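Long-range contacts in putative Glycosidase (Bacteroides thetaiotaomicron, PDB 3R67), which is a putative glycosidase with a five-bladed beta-propeller fold, whose precise function is not established: residues P54-Y59 with G327-N332; N24-P29 with V346-Y351; L260-G265 with V323-L328. All blocks are in the same frame, centred on the assembly; numbering follows the deposited sequence. Where two conformers were deposited one is given.

Contact 1 (P54-Y59 with G327-N332); sequences PAATIY and GLVFHN. With EDO (1,2-ethanediol), chain K.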
loop_
_atom_site.group_PDB
_atom_site.type_symbol
_atom_site.label_atom_id
_atom_site.label_comp_id
_atom_site.label_asym_id
_atom_site.label_seq_id
_atom_site.Cartn_x
_atom_site.Cartn_y
_atom_site.Cartn_z
ATOM N N PRO A 54 -2.761 1.669 -5.246
ATOM C CA PRO A 54 -2.777 0.309 -5.772
ATOM C C PRO A 54 -1.795 -0.678 -5.145
ATOM O O PRO A 54 -0.707 -0.310 -4.690
ATOM C CB PRO A 54 -2.340 0.538 -7.215
ATOM C CG PRO A 54 -1.338 1.692 -7.100
ATOM C CD PRO A 54 -1.705 2.487 -5.883
ATOM N N ALA A 55 -2.155 -1.961 -5.249
ATOM C CA ALA A 55 -1.262 -3.073 -4.984
ATOM C C ALA A 55 -0.632 -3.477 -6.304
ATOM O O ALA A 55 -1.237 -3.240 -7.341
ATOM C CB ALA A 55 -2.004 -4.234 -4.334
ATOM N N ALA A 56 0.536 -4.099 -6.291
ATOM C CA ALA A 56 1.157 -4.624 -7.514
ATOM C C ALA A 56 1.877 -5.907 -7.206
ATOM O O ALA A 56 2.461 -6.040 -6.125
ATOM C CB ALA A 56 2.108 -3.616 -8.124
ATOM N N THR A 57 1.786 -6.880 -8.122
ATOM C CA THR A 57 2.463 -8.167 -7.981
ATOM C C THR A 57 2.696 -8.749 -9.392
ATOM O O THR A 57 2.212 -8.183 -10.382
ATOM C CB THR A 57 1.652 -9.106 -7.059
ATOM O OG1 THR A 57 2.504 -10.143 -6.561
ATOM C CG2 THR A 57 0.358 -9.630 -7.708
ATOM N N ILE A 58 3.495 -9.824 -9.468
ATOM C CA ILE A 58 3.787 -10.558 -10.692
ATOM C C ILE A 58 2.928 -11.825 -10.684
ATOM O O ILE A 58 2.960 -12.584 -9.715
ATOM C CB ILE A 58 5.301 -10.890 -10.940
ATOM C CG1 ILE A 58 6.257 -9.659 -10.864
ATOM C CG2 ILE A 58 5.493 -11.690 -12.262
ATOM C CD1 ILE A 58 6.082 -8.567 -11.938
ATOM N N TYR A 59 2.143 -12.024 -11.749
ATOM C CA TYR A 59 1.309 -13.198 -11.904
ATOM C C TYR A 59 1.391 -13.662 -13.330
ATOM O O TYR A 59 1.049 -12.908 -14.244
ATOM C CB TYR A 59 -0.151 -12.953 -11.473
ATOM C CG TYR A 59 -1.038 -14.168 -11.669
ATOM C CD1 TYR A 59 -0.883 -15.306 -10.880
ATOM C CD2 TYR A 59 -2.039 -14.175 -12.635
ATOM C CE1 TYR A 59 -1.662 -16.443 -11.087
ATOM C CE2 TYR A 59 -2.833 -15.302 -12.845
ATOM C CZ TYR A 59 -2.650 -16.429 -12.062
ATOM O OH TYR A 59 -3.459 -17.522 -12.255
ATOM N N GLY A 327 2.681 -0.137 -4.393
ATOM C CA GLY A 327 3.021 -1.325 -5.170
ATOM C C GLY A 327 4.461 -1.265 -5.642
ATOM O O GLY A 327 4.930 -0.203 -6.035
ATOM N N LEU A 328 5.184 -2.384 -5.597
ATOM C CA LEU A 328 6.598 -2.477 -6.029
ATOM C C LEU A 328 6.878 -3.860 -6.608
ATOM O O LEU A 328 6.655 -4.868 -5.926
ATOM C CB LEU A 328 7.556 -2.179 -4.851
ATOM C CG LEU A 328 9.087 -2.097 -5.153
ATOM C CD1 LEU A 328 9.409 -1.058 -6.215
ATOM C CD2 LEU A 328 9.900 -1.816 -3.887
ATOM N N VAL A 329 7.325 -3.916 -7.879
ATOM C CA VAL A 329 7.599 -5.203 -8.523
ATOM C C VAL A 329 8.946 -5.140 -9.237
ATOM O O VAL A 329 9.369 -4.080 -9.687
ATOM C CB VAL A 329 6.468 -5.679 -9.508
ATOM C CG1 VAL A 329 5.129 -5.833 -8.789
ATOM C CG2 VAL A 329 6.317 -4.770 -10.731
ATOM N N PHE A 330 9.604 -6.305 -9.349
ATOM C CA PHE A 330 10.847 -6.467 -10.088
ATOM C C PHE A 330 10.503 -7.233 -11.346
ATOM O O PHE A 330 10.054 -8.375 -11.279
ATOM C CB PHE A 330 11.925 -7.148 -9.228
ATOM C CG PHE A 330 13.269 -7.258 -9.899
ATOM C CD1 PHE A 330 13.997 -6.119 -10.226
ATOM C CD2 PHE A 330 13.835 -8.501 -10.152
ATOM C CE1 PHE A 330 15.270 -6.228 -10.809
ATOM C CE2 PHE A 330 15.108 -8.610 -10.710
ATOM C CZ PHE A 330 15.813 -7.477 -11.053
ATOM N N HIS A 331 10.591 -6.553 -12.485
ATOM C CA HIS A 331 10.138 -7.100 -13.763
ATOM C C HIS A 331 11.087 -6.700 -14.867
ATOM O O HIS A 331 11.399 -5.522 -15.027
ATOM C CB HIS A 331 8.710 -6.585 -14.042
ATOM C CG HIS A 331 8.059 -7.182 -15.240
ATOM N ND1 HIS A 331 7.543 -8.475 -15.222
ATOM C CD2 HIS A 331 7.779 -6.620 -16.434
ATOM C CE1 HIS A 331 7.013 -8.669 -16.417
ATOM N NE2 HIS A 331 7.139 -7.587 -17.188
ATOM N N ASN A 332 11.575 -7.692 -15.604
ATOM C CA ASN A 332 12.556 -7.563 -16.682
ATOM C C ASN A 332 13.744 -6.645 -16.241
ATOM O O ASN A 332 14.090 -5.688 -16.936
ATOM C CB ASN A 332 11.912 -7.048 -17.977
ATOM C CG ASN A 332 10.778 -7.872 -18.526
ATOM O OD1 ASN A 332 9.844 -7.326 -19.101
ATOM N ND2 ASN A 332 10.795 -9.179 -18.356
HETATM C C1 EDO K . 5.002 -7.818 -4.896
HETATM O O1 EDO K . 4.995 -9.233 -5.086
HETATM C C2 EDO K . 5.805 -7.444 -3.655
HETATM O O2 EDO K . 6.070 -6.031 -3.669
HETATM O O HOH W 1 3.791 -4.742 -4.220
#
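I58 and V329 meet through the end of the isoleucine, with CD1 3.8 Å from V329 CB. The two side chains approach at a slant. I58 CD1 also reaches past V329 to the ring of H331, where it lies 3.6 Å from ND1. V329 CG1 turns toward the 54-59 backbone. It stands anti to its own carbonyl carbon (chi1 -59°), which brings it 3.6 Å from A56 C and about as near to T57 N. A56 CB fits between this methyl and G327 CA, 3.8 Å from the latter. The strands run nearly parallel, 16° apart, yet they meet by packing, without direct backbone pairing. A water bridges them: it donates to A56 O and accepts from L328 N. A 1,2-ethanediol, probably from the crystallisation liquor, makes a second bridge from T57 OG1 to L328 O, with its O2 2.6 Å from the latter. The NE2 of H331 is held by D90 O. Each strand keeps its own sheet. Strand 50-59 pairs with 62-70, and strand 323-331 with 334-341. V63 of strand 62-70 touches I58, V329 and H331 where the two blades meet, while strand 118-126 packs on A55 and T57.

Contact 2 (N24-P29 with V346-Y351); sequences NPIVSP and VAVAVY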
loop_
_atom_site.group_PDB
_atom_site.type_symbol
_atom_site.label_atom_id
_atom_site.label_comp_id
_atom_site.label_asym_id
_atom_site.label_seq_id
_atom_site.Cartn_x
_atom_site.Cartn_y
_atom_site.Cartn_z
ATOM N N ASN A 24 1.944 7.753 -17.805
ATOM C CA ASN A 24 1.049 8.034 -16.689
ATOM C C ASN A 24 -0.079 9.024 -17.050
ATOM O O ASN A 24 0.143 9.946 -17.820
ATOM C CB ASN A 24 1.850 8.585 -15.514
ATOM C CG ASN A 24 2.786 7.557 -14.945
ATOM O OD1 ASN A 24 2.419 6.392 -14.783
ATOM N ND2 ASN A 24 3.981 7.972 -14.538
ATOM N N PRO A 25 -1.307 8.840 -16.494
ATOM C CA PRO A 25 -1.723 7.770 -15.549
ATOM C C PRO A 25 -1.909 6.436 -16.244
ATOM O O PRO A 25 -2.338 6.364 -17.384
ATOM C CB PRO A 25 -3.055 8.284 -14.994
ATOM C CG PRO A 25 -3.610 9.161 -16.071
ATOM C CD PRO A 25 -2.424 9.764 -16.793
ATOM N N ILE A 26 -1.570 5.375 -15.547
ATOM C CA ILE A 26 -1.773 4.037 -16.077
ATOM C C ILE A 26 -3.251 3.604 -15.823
ATOM O O ILE A 26 -3.757 2.779 -16.567
ATOM C CB ILE A 26 -0.757 3.009 -15.510
ATOM C CG1 ILE A 26 -0.873 2.824 -13.980
ATOM C CG2 ILE A 26 0.667 3.403 -15.908
ATOM C CD1 ILE A 26 -0.372 1.500 -13.462
ATOM N N VAL A 27 -3.923 4.136 -14.785
ATOM C CA VAL A 27 -5.323 3.837 -14.446
ATOM C C VAL A 27 -6.013 5.152 -14.096
ATOM O O VAL A 27 -5.498 5.938 -13.301
ATOM C CB VAL A 27 -5.520 2.774 -13.309
ATOM C CG1 VAL A 27 -7.003 2.408 -13.150
ATOM C CG2 VAL A 27 -4.716 1.504 -13.572
ATOM N N SER A 28 -7.175 5.375 -14.687
ATOM C CA SER A 28 -8.034 6.556 -14.523
ATOM C C SER A 28 -9.469 6.114 -14.313
ATOM O O SER A 28 -9.777 5.001 -14.706
ATOM C CB SER A 28 -7.933 7.483 -15.744
ATOM O OG SER A 28 -6.617 7.945 -15.974
ATOM N N PRO A 29 -10.376 6.936 -13.713
ATOM C CA PRO A 29 -11.768 6.498 -13.575
ATOM C C PRO A 29 -12.442 6.224 -14.935
ATOM O O PRO A 29 -12.137 6.871 -15.939
ATOM C CB PRO A 29 -12.455 7.676 -12.868
ATOM C CG PRO A 29 -11.405 8.495 -12.351
ATOM C CD PRO A 29 -10.194 8.295 -13.175
ATOM N N VAL A 346 -3.699 6.407 -10.870
ATOM C CA VAL A 346 -2.638 5.426 -10.602
ATOM C C VAL A 346 -1.509 5.744 -11.555
ATOM O O VAL A 346 -1.757 5.958 -12.735
ATOM C CB VAL A 346 -3.074 3.934 -10.691
ATOM C CG1 VAL A 346 -1.901 2.996 -10.383
ATOM C CG2 VAL A 346 -4.238 3.634 -9.757
ATOM N N ALA A 347 -0.277 5.795 -11.050
ATOM C CA ALA A 347 0.889 6.071 -11.898
ATOM C C ALA A 347 2.035 5.120 -11.540
ATOM O O ALA A 347 1.984 4.429 -10.521
ATOM C CB ALA A 347 1.321 7.534 -11.759
ATOM N N VAL A 348 3.052 5.061 -12.408
ATOM C CA VAL A 348 4.235 4.222 -12.225
ATOM C C VAL A 348 5.510 5.094 -12.383
ATOM O O VAL A 348 5.527 6.075 -13.134
ATOM C CB VAL A 348 4.236 2.990 -13.212
ATOM C CG1 VAL A 348 4.266 3.418 -14.686
ATOM C CG2 VAL A 348 5.377 2.014 -12.910
ATOM N N ALA A 349 6.544 4.735 -11.614
ATOM C CA ALA A 349 7.919 5.229 -11.655
ATOM C C ALA A 349 8.838 4.017 -11.828
ATOM O O ALA A 349 8.513 2.936 -11.327
ATOM C CB ALA A 349 8.261 6.041 -10.413
ATOM N N VAL A 350 9.935 4.163 -12.585
ATOM C CA VAL A 350 10.836 3.043 -12.882
ATOM C C VAL A 350 12.221 3.338 -12.345
ATOM O O VAL A 350 12.747 4.445 -12.514
ATOM C CB VAL A 350 10.901 2.733 -14.415
ATOM C CG1 VAL A 350 11.743 1.485 -14.704
ATOM C CG2 VAL A 350 9.498 2.580 -15.025
ATOM N N TYR A 351 12.807 2.325 -11.692
ATOM C CA TYR A 351 14.161 2.355 -11.175
ATOM C C TYR A 351 14.951 1.233 -11.829
ATOM O O TYR A 351 14.618 0.052 -11.661
ATOM C CB TYR A 351 14.177 2.262 -9.641
ATOM C CG TYR A 351 15.503 1.899 -9.019
ATOM C CD1 TYR A 351 16.602 2.748 -9.125
ATOM C CD2 TYR A 351 15.639 0.749 -8.250
ATOM C CE1 TYR A 351 17.834 2.413 -8.562
ATOM C CE2 TYR A 351 16.857 0.416 -7.655
ATOM C CZ TYR A 351 17.953 1.257 -7.813
ATOM O OH TYR A 351 19.168 0.954 -7.254
#
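V346 meets both I26 and V27, which together form a classic beta bulge opposite it. The extra residue of the bulge puts two side chains against the one valine. V346 CG1, anti to its backbone N (chi1 -179°), nestles against I26, 3.7 Å from both CG1 and CD1. V346 also lies alongside V27, with the two CB atoms 3.8 Å apart. I26 also reaches V348: its CG2 lies 3.8 Å from V348 CG1, and the two side chains are roughly perpendicular. The isoleucine thus sits against the methyls of V346 and V348, which belong to the same side of the strand. On the opposite face of the strand, A347 presents a small methyl, and the N24 amide lies flat over it, with CG 3.5 Å from A347 CB. P25, joined to N24 by a cis peptide bond, brings its ring carbon CB against V346 O. Beyond the segments, Y338 touches I26 and V348. The contact lays the loop before strand 35-37 against the outer strand of the last propeller blade, which may help to close the ring.

The N24 amide grips V348 at both backbone polar atoms. V348 N gives its hydrogen to OD1 from above the carbonyl plane, 37° out of it. ND2 donates to V348 O over 2.8 Å in a nearly straight bond (171°), in the plane of the amide. This pair of bonds fixes the rotation of the amide. V346 O accepts from I26 N at 2.9 Å and, weakly, from V27 N, while V346 N donates to V27 O. The loop thus adds to the edge strand of the sheet through a single antiparallel bridge, and an asparagine side chain then takes over the backbone's bonding role.

Contact 3 (L260-G265 with V323-L328); sequences LLLYNG and VFIEGL. With EDO (1,2-ethanediol), chain K.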
loop_
_atom_site.group_PDB
_atom_site.type_symbol
_atom_site.label_atom_id
_atom_site.label_comp_id
_atom_site.label_asym_id
_atom_site.label_seq_id
_atom_site.Cartn_x
_atom_site.Cartn_y
_atom_site.Cartn_z
ATOM N N LEU A 260 14.893 -2.764 3.275
ATOM C CA LEU A 260 14.490 -1.450 2.786
ATOM C C LEU A 260 12.973 -1.289 2.881
ATOM O O LEU A 260 12.209 -2.081 2.329
ATOM C CB LEU A 260 14.970 -1.237 1.340
ATOM C CG LEU A 260 14.696 0.120 0.695
ATOM C CD1 LEU A 260 15.363 1.257 1.460
ATOM C CD2 LEU A 260 15.127 0.133 -0.754
ATOM N N LEU A 261 12.543 -0.255 3.615
ATOM C CA LEU A 261 11.135 0.080 3.745
ATOM C C LEU A 261 10.866 1.424 3.071
ATOM O O LEU A 261 11.355 2.458 3.533
ATOM C CB LEU A 261 10.673 0.104 5.224
ATOM C CG LEU A 261 9.235 0.618 5.480
ATOM C CD1 LEU A 261 8.184 -0.375 5.000
ATOM C CD2 LEU A 261 9.008 0.903 6.947
ATOM N N LEU A 262 10.116 1.379 1.963
ATOM C CA LEU A 262 9.655 2.565 1.240
ATOM C C LEU A 262 8.349 3.011 1.882
ATOM O O LEU A 262 7.437 2.196 2.068
ATOM C CB LEU A 262 9.499 2.325 -0.283
ATOM C CG LEU A 262 10.741 2.369 -1.197
ATOM C CD1 LEU A 262 11.669 1.233 -0.929
ATOM C CD2 LEU A 262 10.330 2.287 -2.670
ATOM N N TYR A 263 8.262 4.281 2.320
ATOM C CA TYR A 263 7.027 4.656 2.999
ATOM C C TYR A 263 6.571 6.036 2.554
ATOM O O TYR A 263 7.248 6.733 1.809
ATOM C CB TYR A 263 7.201 4.595 4.555
ATOM C CG TYR A 263 8.145 5.625 5.136
ATOM C CD1 TYR A 263 9.510 5.374 5.231
ATOM C CD2 TYR A 263 7.670 6.841 5.619
ATOM C CE1 TYR A 263 10.383 6.319 5.763
ATOM C CE2 TYR A 263 8.542 7.814 6.104
ATOM C CZ TYR A 263 9.900 7.544 6.182
ATOM O OH TYR A 263 10.766 8.478 6.708
ATOM N N ASN A 264 5.387 6.389 2.996
ATOM C CA ASN A 264 4.737 7.657 2.688
ATOM C C ASN A 264 4.752 8.596 3.886
ATOM O O ASN A 264 4.254 8.235 4.948
ATOM C CB ASN A 264 3.306 7.404 2.252
ATOM C CG ASN A 264 3.225 6.535 1.045
ATOM O OD1 ASN A 264 3.526 6.975 -0.047
ATOM N ND2 ASN A 264 2.757 5.302 1.211
ATOM N N GLY A 265 5.284 9.794 3.685
ATOM C CA GLY A 265 5.341 10.825 4.706
ATOM C C GLY A 265 4.354 11.941 4.437
ATOM O O GLY A 265 4.352 12.499 3.338
ATOM N N VAL A 323 1.785 11.191 -3.800
ATOM C CA VAL A 323 2.548 10.201 -4.523
ATOM C C VAL A 323 2.537 9.060 -3.505
ATOM O O VAL A 323 3.524 8.812 -2.790
ATOM C CB VAL A 323 3.921 10.675 -5.082
ATOM C CG1 VAL A 323 3.744 11.520 -6.330
ATOM C CG2 VAL A 323 4.758 11.394 -4.030
ATOM N N PHE A 324 1.318 8.510 -3.293
ATOM C CA PHE A 324 1.103 7.503 -2.272
ATOM C C PHE A 324 1.582 6.181 -2.815
ATOM O O PHE A 324 0.836 5.499 -3.532
ATOM C CB PHE A 324 -0.370 7.471 -1.839
ATOM C CG PHE A 324 -0.579 6.734 -0.542
ATOM C CD1 PHE A 324 -0.463 7.398 0.679
ATOM C CD2 PHE A 324 -0.860 5.372 -0.534
ATOM C CE1 PHE A 324 -0.641 6.717 1.878
ATOM C CE2 PHE A 324 -1.024 4.688 0.667
ATOM C CZ PHE A 324 -0.925 5.367 1.866
ATOM N N ILE A 325 2.837 5.815 -2.469
ATOM C CA ILE A 325 3.527 4.617 -2.994
ATOM C C ILE A 325 2.972 3.389 -2.269
ATOM O O ILE A 325 2.743 3.452 -1.063
ATOM C CB ILE A 325 5.066 4.745 -2.904
ATOM C CG1 ILE A 325 5.594 4.868 -1.435
ATOM C CG2 ILE A 325 5.489 5.978 -3.761
ATOM C CD1 ILE A 325 7.056 4.786 -1.290
ATOM N N GLU A 326 2.651 2.307 -3.026
ATOM C CA GLU A 326 1.977 1.170 -2.415
ATOM C C GLU A 326 2.231 -0.180 -3.143
ATOM O O GLU A 326 2.006 -1.239 -2.547
ATOM C CB GLU A 326 0.484 1.502 -2.444
ATOM C CG GLU A 326 -0.398 0.607 -1.597
ATOM C CD GLU A 326 -1.820 1.107 -1.517
ATOM O OE1 GLU A 326 -2.033 2.321 -1.321
ATOM O OE2 GLU A 326 -2.730 0.265 -1.571
ATOM N N GLY A 327 2.681 -0.137 -4.393
ATOM C CA GLY A 327 3.021 -1.325 -5.170
ATOM C C GLY A 327 4.461 -1.265 -5.642
ATOM O O GLY A 327 4.930 -0.203 -6.035
ATOM N N LEU A 328 5.184 -2.384 -5.597
ATOM C CA LEU A 328 6.598 -2.477 -6.029
ATOM C C LEU A 328 6.878 -3.860 -6.608
ATOM O O LEU A 328 6.655 -4.868 -5.926
ATOM C CB LEU A 328 7.556 -2.179 -4.851
ATOM C CG LEU A 328 9.087 -2.097 -5.153
ATOM C CD1 LEU A 328 9.409 -1.058 -6.215
ATOM C CD2 LEU A 328 9.900 -1.816 -3.887
HETATM C C1 EDO K . 5.002 -7.818 -4.896
HETATM O O1 EDO K . 4.995 -9.233 -5.086
HETATM C C2 EDO K . 5.805 -7.444 -3.655
HETATM O O2 EDO K . 6.070 -6.031 -3.669
HETATM O O HOH W 2 4.081 9.554 -0.318
#
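N264 lays its amide over one face of the F324 ring, with ND2 3.6 Å above the plane and over the ring centre. The same nitrogen donates to I325 O at 2.9 Å. That bond is close to straight (170°), meets a lone pair of the carbonyl and stays in the amide plane. OD1 accepts from I325 N at 2.8 Å, also in plane and on a lone pair. The amide therefore binds both backbone polar atoms of one residue, as a neighbouring strand would. Its CG stands anti to its carbonyl carbon (chi1 -60°), which carries the amide across to the other strand.

F324 CG is anti to the backbone N (chi1 -164°), and this swings the ring beneath the amide. E326 OE1 lies in plane at the ring's edge. The side chain of I325 runs antiparallel to that of N264. Its CG1 passes 3.3 Å from N264 OD1. Its CD1 goes on to L262 CB at 3.6 Å and also lies near Y263 O. L337 lies against both L262 and I325, while A284 touches I325. Y263 turns the other way, and its hydroxyl is hydrogen-bonded to D242 and R300.

A water donates to N264 OD1 and to V323 O. These two oxygens are both acceptors and do not bond each other, and the water supplies the hydrogens between them. OD1 is thus held by I325 N and the water, and ND2 by I325 O, with the F324 ring against the amide face. The amide is fixed in position and rotation. OD1 has two donors and ND2 one acceptor, and through these bonds one buried asparagine stitches together two strands of different sheets.

Along the chain the segments come in the order 24-29, 54-59, 260-265, 323-328, 327-332 and 346-351. Contact 2 closes the outermost loop, and contacts 1 and 3 are nested inside it. Their centres lie about 13 to 14 Å apart. All three reach the sheet of strands 323-331, 334-341 and 345-351. Contacts 1 and 3 share G327 and L328 on strand 323-331, which meets strand 50-59 in one and strand 258-266 in the other. Contact 2 uses the far outer strand, 345-351, and touches contact 1 where P54 packs on V346. The last blade is thus joined to the first and to an earlier neighbour, consistent with closure of the propeller.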